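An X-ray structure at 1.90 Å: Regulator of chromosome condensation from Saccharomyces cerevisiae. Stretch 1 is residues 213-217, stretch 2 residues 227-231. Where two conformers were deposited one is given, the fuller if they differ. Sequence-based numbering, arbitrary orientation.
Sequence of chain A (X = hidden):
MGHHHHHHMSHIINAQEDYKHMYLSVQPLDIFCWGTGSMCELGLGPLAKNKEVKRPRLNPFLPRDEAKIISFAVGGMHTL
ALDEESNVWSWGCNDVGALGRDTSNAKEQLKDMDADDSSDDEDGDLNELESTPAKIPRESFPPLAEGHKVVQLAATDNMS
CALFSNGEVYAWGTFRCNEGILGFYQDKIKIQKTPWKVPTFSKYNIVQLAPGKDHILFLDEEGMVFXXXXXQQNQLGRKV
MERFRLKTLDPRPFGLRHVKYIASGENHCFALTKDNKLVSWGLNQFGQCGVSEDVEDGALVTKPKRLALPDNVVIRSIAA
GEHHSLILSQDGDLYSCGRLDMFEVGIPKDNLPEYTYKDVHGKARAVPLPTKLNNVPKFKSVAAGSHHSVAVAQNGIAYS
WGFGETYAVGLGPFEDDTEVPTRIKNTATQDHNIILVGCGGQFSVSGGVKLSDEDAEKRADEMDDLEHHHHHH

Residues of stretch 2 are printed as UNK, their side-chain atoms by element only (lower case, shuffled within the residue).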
# COMPACT_ATOMS: atom_id res chain seq x y z
N LYS A 213 -5.84 -2.80 6.20
CA LYS A 213 -6.67 -1.73 6.75
C LYS A 213 -6.54 -1.67 8.28
O LYS A 213 -6.26 -0.62 8.84
CB LYS A 213 -8.14 -1.94 6.37
CG LYS A 213 -9.11 -0.94 6.99
CD LYS A 213 -10.55 -1.35 6.74
CE LYS A 213 -11.52 -0.35 7.36
NZ LYS A 213 -11.58 0.93 6.60
N ASP A 214 -6.76 -2.81 8.94
CA ASP A 214 -6.63 -2.88 10.40
C ASP A 214 -5.91 -4.15 10.85
O ASP A 214 -6.24 -4.75 11.89
CB ASP A 214 -8.00 -2.71 11.08
CG ASP A 214 -8.43 -1.25 11.17
OD1 ASP A 214 -7.70 -0.44 11.79
OD2 ASP A 214 -9.52 -0.92 10.64
N HIS A 215 -4.93 -4.55 10.05
CA HIS A 215 -4.02 -5.63 10.39
C HIS A 215 -2.72 -5.35 9.65
O HIS A 215 -2.69 -4.58 8.69
CB HIS A 215 -4.57 -6.98 9.93
CG HIS A 215 -4.59 -7.13 8.44
ND1 HIS A 215 -3.56 -7.74 7.74
CD2 HIS A 215 -5.47 -6.71 7.51
CE1 HIS A 215 -3.83 -7.71 6.45
NE2 HIS A 215 -4.99 -7.09 6.29
N ILE A 216 -1.66 -6.02 10.08
CA ILE A 216 -0.38 -5.94 9.40
C ILE A 216 0.24 -7.34 9.38
O ILE A 216 0.09 -8.11 10.34
CB ILE A 216 0.54 -4.85 10.05
CG1 ILE A 216 1.90 -4.74 9.31
CG2 ILE A 216 0.70 -5.09 11.56
CD1 ILE A 216 2.73 -3.54 9.75
N LEU A 217 0.90 -7.66 8.27
CA LEU A 217 1.64 -8.92 8.12
C LEU A 217 3.14 -8.64 8.22
O LEU A 217 3.59 -7.56 7.86
CB LEU A 217 1.33 -9.55 6.76
CG LEU A 217 -0.12 -9.83 6.36
CD1 LEU A 217 -0.13 -10.47 5.02
CD2 LEU A 217 -0.79 -10.75 7.38
N UNK A 227 0.85 -12.41 11.54
CA UNK A 227 -0.23 -11.43 11.36
C UNK A 227 -0.61 -10.84 12.71
O UNK A 227 -0.48 -11.49 13.76
c UNK A 227 -1.41 -12.07 10.66
N UNK A 228 -1.07 -9.58 12.69
CA UNK A 228 -1.39 -8.82 13.89
C UNK A 228 -2.49 -7.81 13.58
O UNK A 228 -2.39 -7.05 12.61
c UNK A 228 1.89 -3.93 17.12
c UNK A 228 -1.07 -7.38 16.69
c UNK A 228 -0.22 -7.24 15.62
c UNK A 228 0.64 -6.14 15.94
c UNK A 228 2.32 -4.42 15.87
n UNK A 228 -0.81 -6.40 17.64
c UNK A 228 -0.12 -8.11 14.38
c UNK A 228 1.70 -5.51 15.27
c UNK A 228 0.85 -4.53 17.80
c UNK A 228 0.23 -5.63 17.20
N UNK A 229 -3.54 -7.80 14.41
CA UNK A 229 -4.59 -6.79 14.31
C UNK A 229 -5.98 -7.39 14.30
O UNK A 229 -6.21 -8.47 14.86
N UNK A 230 -6.92 -6.69 13.66
CA UNK A 230 -8.28 -7.20 13.51
C UNK A 230 -8.31 -8.48 12.68
O UNK A 230 -7.50 -8.65 11.77
c UNK A 230 -10.68 -6.51 13.03
n UNK A 230 -11.46 -6.19 11.99
c UNK A 230 -9.20 -6.14 12.91
o UNK A 230 -11.11 -7.08 14.03
N UNK A 231 -9.23 -9.39 13.00
CA UNK A 231 -9.29 -10.68 12.33
C UNK A 231 -10.67 -11.11 11.88
O UNK A 231 -10.88 -12.27 11.55

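Position 227 carries a single side-chain atom, a carbon bonded to CA. It lies on the same face of the sheet as the side chain of L217, the residue with which it forms a non-hydrogen-bonded antiparallel pair, and L217 CD2 approaches the CB of 227 to 3.6 Å. The leucine, with chi1 in m and chi2 in t, brings its end nearer to the neighbouring strand than its CA-to-CB bond alone would suggest, so that a methyl group rests against this short side chain. On the backbone, the CA of 227 makes a CA-H...O contact with I216 O at 3.5 Å. One carbon and no more identifies alanine, A227.

At position 228 there are ten side-chain atoms: one carbon leading into fused five- and six-membered rings that together hold eight carbons and one nitrogen. The side chain shares a face of the sheet with that of I216, its hydrogen-bonded antiparallel partner, and I216 CG2 approaches the ring system obliquely, 3.9 Å from a carbon of the six-membered ring of 228. An indole of this kind belongs only to tryptophan, W228. Its chi1 is t, and the ring carbon that meets I216 CG2 in this apolar contact is CE3. The backbones of the pair are joined in both directions: I216 N donates to W228 O at 2.8 Å, and W228 N donates to I216 O at 3.0 Å. W228 O also receives a CA-H...O contact from H215 CA at 3.1 Å. The indole nitrogen NE1 is hydrogen-bonded elsewhere in the structure.

Position 229 has backbone atoms only. Its CA comes within 4.1 Å of H215 CA and 3.6 Å of D214 O, the latter a CA-H...O contact. With no side-chain atom, the residue is glycine, G229, and the geometry demands it on two counts. With phi/psi of 130/-151, a CB would be jammed against the carbonyl oxygen of W228; it would also point toward stretch 1, where its ideal position falls 2.5 Å from D214 O and 2.7 Å from H215 CA.

Position 230 has four side-chain atoms, two carbons in succession, the second carrying one oxygen and one nitrogen. Its CB lies 4.1 Å from D214 CB. The terminal group is a carboxamide on a short stem, hence asparagine, N230. The main chain provides the polar link to stretch 1, as N230 N donates to D214 O at 2.7 Å, while the carboxamide finds its hydrogen bonds outside the two stretches.

Position 231 again lacks side-chain atoms and is glycine, G231; it makes no contact with stretch 1.

The contact is thus an antiparallel strand pairing, the N-to-C directions 164° apart, held by three backbone hydrogen bonds. The one from N230 to D214 extends the ladder beyond the paired strand residues. Side chains add one apolar contact on each face, I216 with W228 and L217 with A227, while the absence of a side chain at G229 permits the close backbone approach at H215.

Stretch 2, residues 227-231: AWGNG
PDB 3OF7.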